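Long-range contacts in AOC_like domain-containing protein (Frankia sp. Cc1.17, PDB 7DVI), which catalyses an exo-selective intermolecular Diels-Alder reaction, accepting non-natural substrates, and folds as an allene oxide cyclase-like beta-barrel: residues A[24-29]-A[144-149]; A[94-99]-A[119-124]; A[106-111]-A[134-139]. All coordinates share one frame; numbering follows the deposited sequence.

Interaction 1: A[24-29]-A[144-149]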
ATOM      1  N   VAL A  24     -18.590  -3.231   7.653  1.00 39.35           N
ATOM      2  CA  VAL A  24     -18.743  -2.928   6.212  1.00 38.11           C
ATOM      3  C   VAL A  24     -19.800  -1.848   6.094  1.00 39.17           C
ATOM      4  O   VAL A  24     -20.875  -2.020   6.705  1.00 37.64           O
ATOM      5  CB  VAL A  24     -19.090  -4.192   5.415  1.00 39.21           C
ATOM      6  CG1 VAL A  24     -19.284  -3.871   3.942  1.00 48.70           C
ATOM      7  CG2 VAL A  24     -18.050  -5.288   5.560  1.00 40.67           C
ATOM      8  N   HIS A  25     -19.480  -0.759   5.398  1.00 34.86           N
ATOM      9  CA  HIS A  25     -20.443   0.274   4.956  1.00 34.04           C
ATOM     10  C   HIS A  25     -20.383   0.333   3.432  1.00 39.31           C
ATOM     11  O   HIS A  25     -19.313   0.730   2.898  1.00 35.73           O
ATOM     12  CB  HIS A  25     -20.175   1.662   5.553  1.00 37.14           C
ATOM     13  CG  HIS A  25     -20.235   1.710   7.036  1.00 40.53           C
ATOM     14  ND1 HIS A  25     -21.440   1.669   7.727  1.00 42.44           N
ATOM     15  CD2 HIS A  25     -19.258   1.803   7.962  1.00 37.37           C
ATOM     16  CE1 HIS A  25     -21.202   1.744   9.017  1.00 46.12           C
ATOM     17  NE2 HIS A  25     -19.869   1.858   9.195  1.00 45.20           N
ATOM     18  N   GLU A  26     -21.474  -0.060   2.771  1.00 43.98           N
ATOM     19  CA  GLU A  26     -21.632  -0.114   1.291  1.00 44.51           C
ATOM     20  C   GLU A  26     -22.768   0.814   0.831  1.00 46.21           C
ATOM     21  O   GLU A  26     -23.590   1.245   1.699  1.00 45.29           O
ATOM     22  CB  GLU A  26     -21.908  -1.556   0.914  1.00 49.47           C
ATOM     23  CG  GLU A  26     -20.649  -2.373   0.961  1.00 58.27           C
ATOM     24  CD  GLU A  26     -20.823  -3.780   0.445  1.00 57.16           C
ATOM     25  OE1 GLU A  26     -21.992  -4.213   0.260  1.00 59.52           O
ATOM     26  OE2 GLU A  26     -19.796  -4.425   0.226  1.00 60.07           O
ATOM     27  N   GLY A  27     -22.783   1.154  -0.470  1.00 38.15           N
ATOM     28  CA  GLY A  27     -23.770   2.085  -1.064  1.00 37.30           C
ATOM     29  C   GLY A  27     -23.670   3.440  -0.435  1.00 39.36           C
ATOM     30  O   GLY A  27     -24.705   4.146  -0.276  1.00 39.71           O
ATOM     31  N   ILE A  28     -22.442   3.833  -0.089  1.00 37.95           N
ATOM     32  CA  ILE A  28     -22.203   5.204   0.414  1.00 34.88           C
ATOM     33  C   ILE A  28     -22.370   6.178  -0.746  1.00 37.41           C
ATOM     34  O   ILE A  28     -21.870   5.912  -1.857  1.00 36.73           O
ATOM     35  CB  ILE A  28     -20.828   5.346   1.083  1.00 36.56           C
ATOM     36  CG1 ILE A  28     -20.737   4.464   2.329  1.00 35.15           C
ATOM     37  CG2 ILE A  28     -20.529   6.813   1.351  1.00 35.79           C
ATOM     38  CD1 ILE A  28     -19.333   4.221   2.809  1.00 35.64           C
ATOM     39  N   TRP A  29     -23.023   7.283  -0.440  1.00 37.53           N
ATOM     40  CA  TRP A  29     -23.236   8.451  -1.312  1.00 41.96           C
ATOM     41  C   TRP A  29     -22.321   9.513  -0.705  1.00 36.65           C
ATOM     42  O   TRP A  29     -22.505   9.848   0.490  1.00 37.17           O
ATOM     43  CB  TRP A  29     -24.750   8.817  -1.334  1.00 44.40           C
ATOM     44  CG  TRP A  29     -25.136   9.994  -2.176  1.00 41.88           C
ATOM     45  CD1 TRP A  29     -25.309  10.010  -3.533  1.00 44.09           C
ATOM     46  CD2 TRP A  29     -25.438  11.332  -1.721  1.00 44.69           C
ATOM     47  NE1 TRP A  29     -25.648  11.270  -3.950  1.00 41.54           N
ATOM     48  CE2 TRP A  29     -25.741  12.100  -2.865  1.00 46.99           C
ATOM     49  CE3 TRP A  29     -25.496  11.952  -0.468  1.00 45.10           C
ATOM     50  CZ2 TRP A  29     -26.096  13.450  -2.779  1.00 49.20           C
ATOM     51  CZ3 TRP A  29     -25.829  13.284  -0.383  1.00 47.52           C
ATOM     52  CH2 TRP A  29     -26.122  14.026  -1.527  1.00 49.33           C
ATOM     53  N   GLU A 144     -19.769   7.160  -5.310  1.00 33.42           N
ATOM     54  CA  GLU A 144     -20.192   5.997  -4.523  1.00 37.75           C
ATOM     55  C   GLU A 144     -18.960   5.507  -3.761  1.00 40.07           C
ATOM     56  O   GLU A 144     -17.871   5.427  -4.379  1.00 34.34           O
ATOM     57  CB  GLU A 144     -20.658   4.896  -5.455  1.00 37.44           C
ATOM     58  CG  GLU A 144     -21.278   3.737  -4.717  1.00 43.58           C
ATOM     59  CD  GLU A 144     -21.640   2.584  -5.626  1.00 43.92           C
ATOM     60  OE1 GLU A 144     -21.514   2.737  -6.853  1.00 45.15           O
ATOM     61  OE2 GLU A 144     -21.953   1.515  -5.104  1.00 48.61           O
ATOM     62  N   ALA A 145     -19.119   5.159  -2.495  1.00 34.95           N
ATOM     63  CA  ALA A 145     -17.984   4.671  -1.678  1.00 34.03           C
ATOM     64  C   ALA A 145     -18.374   3.389  -0.921  1.00 36.78           C
ATOM     65  O   ALA A 145     -19.578   2.985  -0.878  1.00 36.91           O
ATOM     66  CB  ALA A 145     -17.508   5.792  -0.802  1.00 35.64           C
ATOM     67  N   ARG A 146     -17.357   2.653  -0.508  1.00 36.71           N
ATOM     68  CA  ARG A 146     -17.506   1.508   0.406  1.00 36.41           C
ATOM     69  C   ARG A 146     -16.297   1.457   1.337  1.00 39.78           C
ATOM     70  O   ARG A 146     -15.163   1.937   0.976  1.00 35.10           O
ATOM     71  CB  ARG A 146     -17.801   0.206  -0.335  1.00 39.71           C
ATOM     72  CG  ARG A 146     -16.664  -0.406  -1.123  1.00 48.07           C
ATOM     73  CD  ARG A 146     -17.192  -1.654  -1.797  1.00 48.54           C
ATOM     74  NE  ARG A 146     -17.532  -2.724  -0.851  1.00 47.02           N
ATOM     75  CZ  ARG A 146     -16.652  -3.546  -0.292  1.00 49.18           C
ATOM     76  NH1 ARG A 146     -17.078  -4.491   0.522  1.00 51.44           N
ATOM     77  NH2 ARG A 146     -15.354  -3.416  -0.513  1.00 53.24           N
ATOM     78  N   ILE A 147     -16.564   0.943   2.524  1.00 35.01           N
ATOM     79  CA  ILE A 147     -15.567   0.767   3.615  1.00 36.27           C
ATOM     80  C   ILE A 147     -15.723  -0.650   4.130  1.00 36.80           C
ATOM     81  O   ILE A 147     -16.856  -1.087   4.396  1.00 32.83           O
ATOM     82  CB  ILE A 147     -15.788   1.834   4.683  1.00 36.73           C
ATOM     83  CG1 ILE A 147     -15.629   3.232   4.095  1.00 36.10           C
ATOM     84  CG2 ILE A 147     -14.871   1.612   5.868  1.00 40.07           C
ATOM     85  CD1 ILE A 147     -16.168   4.297   4.959  1.00 37.30           C
ATOM     86  N   SER A 148     -14.625  -1.369   4.189  1.00 31.45           N
ATOM     87  CA  SER A 148     -14.633  -2.784   4.578  1.00 37.01           C
ATOM     88  C   SER A 148     -13.391  -3.063   5.433  1.00 38.55           C
ATOM     89  O   SER A 148     -12.284  -3.005   4.893  1.00 33.48           O
ATOM     90  CB  SER A 148     -14.758  -3.602   3.335  1.00 34.77           C
ATOM     91  OG  SER A 148     -14.760  -4.965   3.638  1.00 33.95           O
ATOM     92  N   LEU A 149     -13.561  -3.228   6.755  1.00 33.89           N
ATOM     93  CA  LEU A 149     -12.450  -3.519   7.696  1.00 32.03           C
ATOM     94  C   LEU A 149     -12.749  -4.817   8.460  1.00 34.21           C
ATOM     95  O   LEU A 149     -13.954  -5.096   8.723  1.00 33.77           O
ATOM     96  CB  LEU A 149     -12.268  -2.319   8.617  1.00 30.84           C
ATOM     97  CG  LEU A 149     -11.379  -1.190   8.086  1.00 35.11           C
ATOM     98  CD1 LEU A 149     -12.123  -0.281   7.114  1.00 34.91           C
ATOM     99  CD2 LEU A 149     -10.848  -0.361   9.216  1.00 36.33           C
TER
HETATM  100  O   HOH W   1     -20.918   0.237  -2.675  1.00 47.08           O
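The seam that closes the eight-stranded antiparallel barrel, where first strand 22-37 meets last strand 143-150, runs through this contact. Val24 pairs with Ser148, His25 with Ile147, Ile28 with Ala145 and Trp29 with Glu144; the N-to-C directions of 24-26 and 144-149 are 168° apart, close to antiparallel. Between His25 and Ile28 the register slips by one residue, a beta bulge centred on Glu26 and Gly27, where the first strand turns a corner; the positive phi of Gly27 suits a glycine. His25 N to Ile147 O and Ile147 N to His25 O are both 2.8 Å. Beyond the bulge, Ala145 N bonds to Ile28 O from above the carbonyl plane, and Ile28 N reaches Ala145 O in return. His25, Ile28, Ala145 and Ile147 share one face. There the CD1 methyls of Ile28 and Ile147 meet at 3.8 Å, their side chains crossing at about a right angle, while Ile28 CG2 packs on Ala145 CB; Leu56 of the next strand touches both isoleucines. A water spans the bulge, accepting from Gly27 N and donating to Glu144 OE2, whose other oxygen pairs with Arg135. Glu26 and Arg146 lie alongside one another. Arg146 CG sits between its backbone N and carbonyl carbon (chi1 72°), and a bend at chi3 turns the guanidinium edge to the carboxylate, the two planes 59° apart; NH2 pairs with Glu133. Glu26 OE2 receives Arg146 NH1 at 2.7 Å on its anti lone pair, and Arg146 NE at 3.0 Å, also anti but well out of the carboxylate plane.

Interaction 2: A[94-99]-A[119-124]. With EDO (1,2-ethanediol), chain H.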
ATOM      1  N   ASP A  94     -19.475   5.917  14.013  1.00 36.62           N
ATOM      2  CA  ASP A  94     -19.055   4.704  14.763  1.00 35.92           C
ATOM      3  C   ASP A  94     -17.517   4.580  14.920  1.00 37.92           C
ATOM      4  O   ASP A  94     -17.060   3.595  15.501  1.00 33.03           O
ATOM      5  CB  ASP A  94     -19.690   3.486  14.104  1.00 36.78           C
ATOM      6  CG  ASP A  94     -19.299   3.279  12.641  1.00 41.91           C
ATOM      7  OD1 ASP A  94     -18.542   4.119  12.071  1.00 36.71           O
ATOM      8  OD2 ASP A  94     -19.748   2.294  12.081  1.00 39.13           O
ATOM      9  N   GLY A  95     -16.706   5.557  14.491  1.00 36.64           N
ATOM     10  CA  GLY A  95     -15.251   5.502  14.728  1.00 35.34           C
ATOM     11  C   GLY A  95     -14.449   6.286  13.684  1.00 33.41           C
ATOM     12  O   GLY A  95     -15.030   7.129  12.967  1.00 31.86           O
ATOM     13  N   ILE A  96     -13.128   6.131  13.737  1.00 33.29           N
ATOM     14  CA  ILE A  96     -12.156   6.962  12.945  1.00 29.78           C
ATOM     15  C   ILE A  96     -11.268   5.987  12.197  1.00 31.39           C
ATOM     16  O   ILE A  96     -10.923   4.962  12.777  1.00 27.65           O
ATOM     17  CB  ILE A  96     -11.345   7.930  13.818  1.00 29.14           C
ATOM     18  CG1 ILE A  96     -12.267   8.942  14.516  1.00 31.18           C
ATOM     19  CG2 ILE A  96     -10.249   8.658  13.013  1.00 29.31           C
ATOM     20  CD1 ILE A  96     -11.563   9.807  15.550  1.00 28.67           C
ATOM     21  N   ILE A  97     -10.965   6.312  10.926  1.00 32.93           N
ATOM     22  CA  ILE A  97     -10.174   5.462   9.996  1.00 29.58           C
ATOM     23  C   ILE A  97      -9.121   6.355   9.307  1.00 26.13           C
ATOM     24  O   ILE A  97      -9.464   7.495   8.904  1.00 25.09           O
ATOM     25  CB  ILE A  97     -11.071   4.786   8.956  1.00 30.33           C
ATOM     26  CG1 ILE A  97     -12.083   3.845   9.608  1.00 33.97           C
ATOM     27  CG2 ILE A  97     -10.240   4.070   7.878  1.00 28.32           C
ATOM     28  CD1 ILE A  97     -13.201   3.439   8.681  1.00 31.73           C
ATOM     29  N   HIS A  98      -7.891   5.858   9.230  1.00 26.31           N
ATOM     30  CA  HIS A  98      -6.841   6.447   8.360  1.00 25.33           C
ATOM     31  C   HIS A  98      -6.708   5.574   7.121  1.00 23.96           C
ATOM     32  O   HIS A  98      -6.570   4.344   7.251  1.00 25.20           O
ATOM     33  CB  HIS A  98      -5.502   6.639   9.083  1.00 26.65           C
ATOM     34  CG  HIS A  98      -4.469   7.138   8.142  1.00 27.00           C
ATOM     35  ND1 HIS A  98      -4.557   8.390   7.617  1.00 26.14           N
ATOM     36  CD2 HIS A  98      -3.439   6.514   7.520  1.00 27.89           C
ATOM     37  CE1 HIS A  98      -3.572   8.568   6.744  1.00 30.98           C
ATOM     38  NE2 HIS A  98      -2.870   7.425   6.668  1.00 25.69           N
ATOM     39  N   ALA A  99      -6.749   6.196   5.925  1.00 24.52           N
ATOM     40  CA  ALA A  99      -6.638   5.451   4.661  1.00 23.31           C
ATOM     41  C   ALA A  99      -5.659   6.201   3.719  1.00 24.08           C
ATOM     42  O   ALA A  99      -5.625   7.439   3.741  1.00 24.66           O
ATOM     43  CB  ALA A  99      -8.011   5.251   4.043  1.00 23.55           C
ATOM     44  N   VAL A 119      -6.895   1.559   8.035  1.00 29.48           N
ATOM     45  CA  VAL A 119      -6.649   1.027   9.403  1.00 29.75           C
ATOM     46  C   VAL A 119      -7.575   1.776  10.356  1.00 27.25           C
ATOM     47  O   VAL A 119      -7.673   3.029  10.292  1.00 29.03           O
ATOM     48  CB  VAL A 119      -5.167   1.138   9.833  1.00 29.22           C
ATOM     49  CG1 VAL A 119      -4.648   2.563   9.809  1.00 30.21           C
ATOM     50  CG2 VAL A 119      -4.952   0.522  11.222  1.00 30.75           C
ATOM     51  N   GLY A 120      -8.180   1.044  11.291  1.00 31.34           N
ATOM     52  CA  GLY A 120      -8.999   1.652  12.353  1.00 23.27           C
ATOM     53  C   GLY A 120      -8.145   2.325  13.380  1.00 23.70           C
ATOM     54  O   GLY A 120      -7.159   1.739  13.794  1.00 27.19           O
ATOM     55  N   LEU A 121      -8.518   3.536  13.738  1.00 23.64           N
ATOM     56  CA  LEU A 121      -7.905   4.276  14.840  1.00 26.79           C
ATOM     57  C   LEU A 121      -8.815   4.271  16.082  1.00 31.41           C
ATOM     58  O   LEU A 121      -8.260   4.408  17.174  1.00 32.48           O
ATOM     59  CB  LEU A 121      -7.621   5.698  14.378  1.00 30.47           C
ATOM     60  CG  LEU A 121      -6.743   5.837  13.126  1.00 32.65           C
ATOM     61  CD1 LEU A 121      -6.526   7.323  12.856  1.00 32.40           C
ATOM     62  CD2 LEU A 121      -5.426   5.102  13.299  1.00 31.50           C
ATOM     63  N   ASP A 122     -10.130   4.141  15.961  1.00 35.46           N
ATOM     64  CA  ASP A 122     -11.013   4.484  17.103  1.00 35.24           C
ATOM     65  C   ASP A 122     -12.386   3.866  16.908  1.00 38.33           C
ATOM     66  O   ASP A 122     -12.754   3.552  15.766  1.00 33.03           O
ATOM     67  CB  ASP A 122     -11.109   6.003  17.321  1.00 37.72           C
ATOM     68  CG  ASP A 122     -11.387   6.440  18.755  1.00 42.38           C
ATOM     69  OD1 ASP A 122     -11.551   5.533  19.610  1.00 41.35           O
ATOM     70  OD2 ASP A 122     -11.453   7.662  19.007  1.00 36.81           O
ATOM     71  N   GLY A 123     -13.126   3.698  18.024  1.00 33.48           N
ATOM     72  CA  GLY A 123     -14.490   3.154  17.965  1.00 29.14           C
ATOM     73  C   GLY A 123     -14.476   1.777  17.368  1.00 26.34           C
ATOM     74  O   GLY A 123     -13.561   0.970  17.679  1.00 31.03           O
ATOM     75  N   VAL A 124     -15.474   1.438  16.563  1.00 29.74           N
ATOM     76  CA  VAL A 124     -15.659   0.005  16.166  1.00 34.19           C
ATOM     77  C   VAL A 124     -14.468  -0.481  15.313  1.00 35.48           C
ATOM     78  O   VAL A 124     -14.306  -1.704  15.180  1.00 33.35           O
ATOM     79  CB  VAL A 124     -16.994  -0.210  15.419  1.00 36.07           C
ATOM     80  CG1 VAL A 124     -18.179   0.083  16.340  1.00 34.44           C
ATOM     81  CG2 VAL A 124     -17.075   0.627  14.140  1.00 38.17           C
TER
HETATM   82  C1  EDO H 207     -22.415  -0.700  11.830  1.00 52.14           C
HETATM   83  O1  EDO H 207     -23.532  -0.044  11.281  1.00 59.87           O
HETATM   84  C2  EDO H 207     -21.787   0.005  12.962  1.00 46.49           C
HETATM   85  O2  EDO H 207     -22.126   1.358  13.061  1.00 53.99           O
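This is an antiparallel strand pairing at one end of the barrel, between the start of strand 95-104 and the end of strand 114-121, interrupted by a classic beta bulge. Leu121 and Asp122 both face Ile96: Ile96 O accepts from Leu121 N at 3.0 Å, whereas its bond from Asp122 N is weak, at 3.4 Å and 132°. Before the bulge, His98 and Val119 form a reciprocal pair, with His98 O to Val119 N at 2.9 Å. After it, the N-H of Val124 points straight at Asp94 O (172°), approaching in line with the carbonyl (168°). Gly95 and Gly123 approach to 4.1 Å between their CA atoms, and the positive phi of Gly123 suits a glycine. Leu121 CD1 touches both Ile96 CG2 and His98 CB, 4.0 Å from each, its side chain lying across that of Ile96. Asp122 runs alongside Ile96, and its OD1 takes Gly123 N from above the carboxylate plane while also pairing with Arg126. Val119 packs on Tyr75 of the second subunit. Asp94 OD2 accepts from O2 of a bound 1,2-ethanediol, probably from the crystallisation liquor, and probably from His25 NE2, while OD1 bonds to Tyr125; with both oxygens engaged, the carboxylate's rotation is probably restricted.

Interaction 3: A[106-111]-A[134-139]; sequences NDVKNG and WRVIEP. With EDO (1,2-ethanediol), chain L.
Val108 lays its two methyls against the six-membered ring of Trp134, with CG1 3.7 Å and CG2 3.8 Å from CH2, the side chains meeting at a slant. CG1 lies anti to the backbone N (chi1 175°), which also brings it within 4.2 Å of Val136 CG2. That same Val136 methyl rests on the helix-end carbonyl, 3.5 Å from Val108 O. The backbones are linked through water. One molecule lies 2.7 Å from Val108 O and accepts from Val136 N; a second donates to both Gly111 O and Val136 O; a third joins Gly111 O to Arg135 NH1, whose guanidinium also pairs with Glu144. Gly111 O therefore takes two water bonds, the shorter, 2.6 Å, from the water that also meets Arg135 NH1. Gly111, with positive phi (65°), is the C-prime residue of a Schellman motif that ends the helix: its N bonds to Val108 O, and Val112 N to Asp107 O. Gly111 CA passes 3.2 Å from Val136 O. Away from the interface, Asn110 ND2 donates to O1 of a 1,2-ethanediol at 2.7 Å and OD1 accepts from its O2. The contact thus sets the short helix 105-109, which joins strands 95-104 and 114-121, against the end of strand 129-135, with Tyr86 edge-to-face on Trp134 and Val114 touching both Val108 and Trp134.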
ATOM      1  N   ASN A 106      -6.539   7.313 -14.312  1.00 33.33           N
ATOM      2  CA  ASN A 106      -7.325   6.912 -15.508  1.00 38.00           C
ATOM      3  C   ASN A 106      -8.540   6.125 -15.040  1.00 40.64           C
ATOM      4  O   ASN A 106      -9.644   6.447 -15.518  1.00 36.39           O
ATOM      5  CB  ASN A 106      -6.463   6.160 -16.522  1.00 37.11           C
ATOM      6  CG  ASN A 106      -5.437   7.082 -17.153  1.00 40.90           C
ATOM      7  OD1 ASN A 106      -5.683   8.272 -17.284  1.00 40.63           O
ATOM      8  ND2 ASN A 106      -4.279   6.555 -17.501  1.00 39.71           N
ATOM      9  N   ASP A 107      -8.350   5.202 -14.081  1.00 36.34           N
ATOM     10  CA  ASP A 107      -9.435   4.404 -13.461  1.00 36.08           C
ATOM     11  C   ASP A 107     -10.407   5.371 -12.798  1.00 36.84           C
ATOM     12  O   ASP A 107     -11.641   5.243 -12.972  1.00 40.55           O
ATOM     13  CB  ASP A 107      -8.861   3.398 -12.461  1.00 40.55           C
ATOM     14  CG  ASP A 107      -8.369   2.126 -13.108  1.00 46.87           C
ATOM     15  OD1 ASP A 107      -8.528   2.019 -14.329  1.00 46.97           O
ATOM     16  OD2 ASP A 107      -7.876   1.244 -12.378  1.00 46.47           O
ATOM     17  N   VAL A 108      -9.870   6.368 -12.100  1.00 34.56           N
ATOM     18  CA  VAL A 108     -10.707   7.399 -11.443  1.00 35.18           C
ATOM     19  C   VAL A 108     -11.627   8.035 -12.489  1.00 40.40           C
ATOM     20  O   VAL A 108     -12.868   7.992 -12.318  1.00 39.46           O
ATOM     21  CB  VAL A 108      -9.864   8.462 -10.729  1.00 36.34           C
ATOM     22  CG1 VAL A 108     -10.763   9.563 -10.183  1.00 41.46           C
ATOM     23  CG2 VAL A 108      -9.018   7.858  -9.607  1.00 39.00           C
ATOM     24  N   LYS A 109     -11.038   8.650 -13.508  1.00 41.49           N
ATOM     25  CA  LYS A 109     -11.790   9.401 -14.549  1.00 41.92           C
ATOM     26  C   LYS A 109     -12.794   8.489 -15.269  1.00 46.29           C
ATOM     27  O   LYS A 109     -13.869   8.988 -15.610  1.00 44.49           O
ATOM     28  CB  LYS A 109     -10.809  10.028 -15.528  1.00 44.92           C
ATOM     29  CG  LYS A 109      -9.989  11.132 -14.897  1.00 44.49           C
ATOM     30  CD  LYS A 109      -9.206  11.955 -15.875  1.00 53.31           C
ATOM     31  CE  LYS A 109      -8.113  11.203 -16.581  1.00 52.18           C
ATOM     32  NZ  LYS A 109      -7.533  12.035 -17.667  1.00 53.61           N
ATOM     33  N   ASN A 110     -12.456   7.220 -15.493  1.00 43.83           N
ATOM     34  CA  ASN A 110     -13.290   6.262 -16.260  1.00 45.18           C
ATOM     35  C   ASN A 110     -14.357   5.581 -15.383  1.00 50.81           C
ATOM     36  O   ASN A 110     -14.919   4.573 -15.866  1.00 42.90           O
ATOM     37  CB  ASN A 110     -12.411   5.211 -16.940  1.00 48.62           C
ATOM     38  CG  ASN A 110     -11.542   5.793 -18.043  1.00 49.39           C
ATOM     39  OD1 ASN A 110     -10.481   5.245 -18.360  1.00 45.91           O
ATOM     40  ND2 ASN A 110     -11.941   6.936 -18.576  1.00 47.53           N
ATOM     41  N   GLY A 111     -14.616   6.036 -14.139  1.00 43.13           N
ATOM     42  CA  GLY A 111     -15.646   5.410 -13.279  1.00 41.23           C
ATOM     43  C   GLY A 111     -15.323   3.968 -12.888  1.00 39.15           C
ATOM     44  O   GLY A 111     -16.249   3.199 -12.522  1.00 46.67           O
ATOM     45  N   TRP A 134     -13.919   3.686  -3.752  1.00 33.39           N
ATOM     46  CA  TRP A 134     -14.899   4.643  -4.314  1.00 32.58           C
ATOM     47  C   TRP A 134     -14.844   4.533  -5.832  1.00 36.85           C
ATOM     48  O   TRP A 134     -13.869   3.951  -6.362  1.00 33.69           O
ATOM     49  CB  TRP A 134     -14.658   6.075  -3.856  1.00 34.47           C
ATOM     50  CG  TRP A 134     -13.233   6.539  -3.955  1.00 42.43           C
ATOM     51  CD1 TRP A 134     -12.217   6.299  -3.069  1.00 43.16           C
ATOM     52  CD2 TRP A 134     -12.672   7.383  -4.970  1.00 38.85           C
ATOM     53  NE1 TRP A 134     -11.059   6.900  -3.474  1.00 41.84           N
ATOM     54  CE2 TRP A 134     -11.317   7.591  -4.631  1.00 46.04           C
ATOM     55  CE3 TRP A 134     -13.191   7.983  -6.108  1.00 39.44           C
ATOM     56  CZ2 TRP A 134     -10.469   8.366  -5.412  1.00 40.23           C
ATOM     57  CZ3 TRP A 134     -12.355   8.749  -6.883  1.00 45.08           C
ATOM     58  CH2 TRP A 134     -11.011   8.914  -6.547  1.00 49.68           C
ATOM     59  N   ARG A 135     -15.846   5.103  -6.491  1.00 37.32           N
ATOM     60  CA  ARG A 135     -15.857   5.267  -7.966  1.00 37.90           C
ATOM     61  C   ARG A 135     -16.680   6.498  -8.328  1.00 39.44           C
ATOM     62  O   ARG A 135     -17.639   6.872  -7.605  1.00 38.64           O
ATOM     63  CB  ARG A 135     -16.339   4.017  -8.691  1.00 39.05           C
ATOM     64  CG  ARG A 135     -17.749   3.612  -8.308  1.00 45.05           C
ATOM     65  CD  ARG A 135     -18.351   2.700  -9.342  1.00 44.68           C
ATOM     66  NE  ARG A 135     -19.571   2.109  -8.825  1.00 54.95           N
ATOM     67  CZ  ARG A 135     -20.233   1.107  -9.403  1.00 54.85           C
ATOM     68  NH1 ARG A 135     -19.810   0.595 -10.541  1.00 47.62           N
ATOM     69  NH2 ARG A 135     -21.319   0.615  -8.839  1.00 53.30           N
ATOM     70  N   VAL A 136     -16.265   7.140  -9.417  1.00 43.40           N
ATOM     71  CA  VAL A 136     -17.014   8.271 -10.007  1.00 43.85           C
ATOM     72  C   VAL A 136     -18.215   7.683 -10.749  1.00 42.87           C
ATOM     73  O   VAL A 136     -18.037   6.679 -11.512  1.00 44.53           O
ATOM     74  CB  VAL A 136     -16.082   9.089 -10.905  1.00 47.99           C
ATOM     75  CG1 VAL A 136     -16.843  10.203 -11.614  1.00 47.21           C
ATOM     76  CG2 VAL A 136     -14.917   9.622 -10.067  1.00 46.40           C
ATOM     77  N   ILE A 137     -19.405   8.214 -10.482  1.00 48.72           N
ATOM     78  CA  ILE A 137     -20.628   7.868 -11.274  1.00 53.93           C
ATOM     79  C   ILE A 137     -20.731   8.906 -12.396  1.00 48.98           C
ATOM     80  O   ILE A 137     -20.830   8.535 -13.538  1.00 49.21           O
ATOM     81  CB  ILE A 137     -21.879   7.787 -10.372  1.00 55.63           C
ATOM     82  CG1 ILE A 137     -21.665   6.822  -9.201  1.00 50.74           C
ATOM     83  CG2 ILE A 137     -23.107   7.398 -11.183  1.00 57.02           C
ATOM     84  CD1 ILE A 137     -21.207   5.436  -9.629  1.00 47.76           C
ATOM     85  N   GLU A 138     -20.522  10.164 -12.071  1.00 52.52           N
ATOM     86  CA  GLU A 138     -20.835  11.288 -12.956  1.00 58.73           C
ATOM     87  C   GLU A 138     -19.866  12.386 -12.575  1.00 54.57           C
ATOM     88  O   GLU A 138     -19.777  12.714 -11.402  1.00 49.37           O
ATOM     89  CB  GLU A 138     -22.298  11.666 -12.698  1.00 65.76           C
ATOM     90  CG  GLU A 138     -22.992  12.277 -13.880  1.00 73.95           C
ATOM     91  CD  GLU A 138     -22.871  11.339 -15.058  1.00 81.81           C
ATOM     92  OE1 GLU A 138     -22.001  11.591 -15.904  1.00 88.00           O
ATOM     93  OE2 GLU A 138     -23.597  10.327 -15.086  1.00 87.12           O
ATOM     94  N   PRO A 139     -19.127  12.998 -13.520  1.00 55.94           N
ATOM     95  CA  PRO A 139     -18.236  14.102 -13.171  1.00 56.37           C
ATOM     96  C   PRO A 139     -18.968  15.171 -12.344  1.00 59.74           C
ATOM     97  O   PRO A 139     -20.113  15.425 -12.633  1.00 67.82           O
ATOM     98  CB  PRO A 139     -17.811  14.617 -14.555  1.00 61.55           C
ATOM     99  CG  PRO A 139     -17.863  13.380 -15.429  1.00 51.79           C
ATOM    100  CD  PRO A 139     -19.097  12.659 -14.950  1.00 54.71           C
TER
HETATM  101  C1  EDO L 211      -8.619   8.752 -19.134  1.00 62.74           C
HETATM  102  O1  EDO L 211      -9.991   8.542 -19.412  1.00 70.67           O
HETATM  103  C2  EDO L 211      -7.800   7.948 -20.040  1.00 67.03           C
HETATM  104  O2  EDO L 211      -8.469   6.755 -20.403  1.00 57.15           O
HETATM  105  O   HOH W   2     -13.892   6.050 -10.688  1.00 35.68           O
HETATM  106  O   HOH W   3     -18.921   4.501 -12.628  1.00 48.62           O
HETATM  107  O   HOH W   4     -17.052   0.816 -11.893  1.00 49.61           O

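How the interactions relate
All three contacts reach the same barrel sheet. Interactions 1 and 2 have centres 14 Å apart and touch directly: His25 NE2 lies 2.9 Å from Asp94 OD2, a probable hydrogen bond, and Ile147 CG2 packs 3.7 Å from Ile97 CD1. Interaction 1 meets interaction 3, 16 Å away between centres, through the salt bridge from Glu144 OE1 to Arg135 NE at 2.8 Å, on neighbouring strands 143-150 and 129-135. Interactions 2 and 3 stand on opposite sides of the chain's centre, 25 Å apart between centres, without touching. Small molecules probably from the crystallisation liquor lie near Ser148, Asp122 and Trp134; such molecules can mark pockets, but these do not establish where the substrates bind.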